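PDB 3DFI: pseudoaglycone deacetylase Dbv21 from Actinoplanes teichomyceticus, which probably removes the acetyl group from the pseudoaglycone intermediate in biosynthesis of the lipoglycopeptide antibiotic A40926, as a zinc-binding member of the PIG-L deacetylase family. Local coordinates for residues A29-Q33 and D212-R218. Residues are numbered along the deposited sequence; the frame is centred on the assembly and turned at random.
Sequences AQAEQ and DEEARTR
CG of E32 stands anti to the backbone N (chi1 -168°) before the chain turns at chi2, and a bend at chi3 brings the R218 guanidinium up to E32, the two side chains crossing at about a right angle. The resulting salt bridge joins R218 NH2 to E32 OE2 at 3.2 Å. The donor lies 45° above the carboxylate plane and the two planes are steeply tilted, so one oxygen is gripped rather than both. Bonds from NH1 to Q85 O and from NH2 to E32 OE2 together help fix the guanidinium's rotation. Q33, extended beyond CG, slides past R218, which meets the amide near its plane, at an edge. The E214 side chain covers a face of this amide, planes 28° apart; Q33 CD comes within 3.4 Å of E214 CG. D212 is the N-cap of its helix: OD2 accepts from A215 N at 3.0 Å, nearly along the C-O axis. Q30 crosses D212 obliquely, amide and carboxylate steeply inclined, with Q30 CB 4.0 Å from A215 CB. Small side chains permit close approach: A29 CA and A215 CA, the nearest such pair, are 5.3 Å apart, their CB atoms 4.2 Å, and the short segment axes 9.2 Å. L86 of helix 71-86 touches A29 and R218; the contact ties the end of helix 19-33, before strand 37-42, to the start of helix 213-223, after edge strand 201-210.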
# COMPACT_ATOMS: atom_id res chain seq x y z
N ALA A 29 -2.47 9.72 7.87
CA ALA A 29 -3.32 10.40 8.86
C ALA A 29 -2.63 11.64 9.42
O ALA A 29 -3.26 12.69 9.56
CB ALA A 29 -3.65 9.45 9.98
N GLN A 30 -1.34 11.50 9.76
CA GLN A 30 -0.56 12.62 10.31
C GLN A 30 -0.37 13.73 9.27
O GLN A 30 -0.35 14.92 9.63
CB GLN A 30 0.82 12.16 10.80
CG GLN A 30 1.64 13.26 11.49
CD GLN A 30 1.08 13.62 12.85
OE1 GLN A 30 0.67 14.76 13.09
NE2 GLN A 30 1.04 12.65 13.76
N ALA A 31 -0.21 13.35 8.00
CA ALA A 31 -0.09 14.35 6.93
C ALA A 31 -1.38 15.16 6.83
O ALA A 31 -1.33 16.37 6.71
CB ALA A 31 0.27 13.71 5.60
N GLU A 32 -2.52 14.47 6.90
CA GLU A 32 -3.82 15.13 6.84
C GLU A 32 -4.08 16.03 8.07
O GLU A 32 -4.58 17.16 7.94
CB GLU A 32 -4.94 14.10 6.64
CG GLU A 32 -6.29 14.71 6.28
CD GLU A 32 -7.24 14.83 7.48
OE1 GLU A 32 -8.46 15.05 7.25
OE2 GLU A 32 -6.79 14.70 8.64
N GLN A 33 -3.72 15.53 9.26
CA GLN A 33 -3.80 16.31 10.50
C GLN A 33 -2.92 17.55 10.43
O GLN A 33 -3.26 18.58 11.02
CB GLN A 33 -3.40 15.47 11.71
CG GLN A 33 -4.37 14.37 12.10
CD GLN A 33 -3.72 13.26 12.90
OE1 GLN A 33 -2.72 13.48 13.61
NE2 GLN A 33 -4.27 12.06 12.80
N ASP A 212 1.82 11.18 16.11
CA ASP A 212 1.25 11.39 17.43
C ASP A 212 0.20 10.30 17.75
O ASP A 212 -0.11 9.47 16.88
CB ASP A 212 0.69 12.82 17.57
CG ASP A 212 -0.51 13.10 16.64
OD1 ASP A 212 -0.85 14.29 16.49
OD2 ASP A 212 -1.11 12.18 16.08
N GLU A 213 -0.32 10.27 18.97
CA GLU A 213 -1.23 9.18 19.33
C GLU A 213 -2.51 9.12 18.51
O GLU A 213 -3.00 8.03 18.23
CB GLU A 213 -1.51 9.10 20.84
CG GLU A 213 -1.43 10.40 21.61
CD GLU A 213 -1.03 10.19 23.07
OE1 GLU A 213 -0.13 10.91 23.56
OE2 GLU A 213 -1.61 9.29 23.72
N GLU A 214 -3.05 10.26 18.09
CA GLU A 214 -4.27 10.22 17.31
C GLU A 214 -4.05 9.65 15.90
O GLU A 214 -4.94 8.96 15.38
CB GLU A 214 -4.99 11.58 17.29
CG GLU A 214 -4.94 12.35 15.98
CD GLU A 214 -6.18 13.19 15.73
OE1 GLU A 214 -6.10 14.44 15.86
OE2 GLU A 214 -7.24 12.61 15.41
N ALA A 215 -2.88 9.90 15.30
CA ALA A 215 -2.58 9.35 13.98
C ALA A 215 -2.52 7.81 14.04
O ALA A 215 -3.03 7.14 13.14
CB ALA A 215 -1.29 9.93 13.42
N ARG A 216 -1.93 7.28 15.11
CA ARG A 216 -1.86 5.82 15.31
C ARG A 216 -3.25 5.24 15.58
O ARG A 216 -3.60 4.18 15.05
CB ARG A 216 -0.90 5.48 16.46
CG ARG A 216 -0.95 4.05 16.97
CD ARG A 216 -0.46 4.00 18.40
NE ARG A 216 -0.79 2.78 19.14
CZ ARG A 216 -2.00 2.42 19.56
NH1 ARG A 216 -2.14 1.29 20.23
NH2 ARG A 216 -3.07 3.17 19.31
N THR A 217 -4.03 5.92 16.41
CA THR A 217 -5.42 5.54 16.69
C THR A 217 -6.23 5.53 15.39
O THR A 217 -6.97 4.57 15.10
CB THR A 217 -6.03 6.44 17.81
OG1 THR A 217 -5.38 6.14 19.05
CG2 THR A 217 -7.52 6.21 17.99
N ARG A 218 -6.08 6.57 14.57
CA ARG A 218 -6.77 6.62 13.29
C ARG A 218 -6.34 5.51 12.32
O ARG A 218 -7.18 4.95 11.62
CB ARG A 218 -6.64 7.99 12.63
CG ARG A 218 -7.40 9.08 13.39
CD ARG A 218 -7.07 10.43 12.77
NE ARG A 218 -7.86 10.63 11.56
CZ ARG A 218 -7.58 11.51 10.62
NH1 ARG A 218 -8.39 11.61 9.58
NH2 ARG A 218 -6.50 12.28 10.69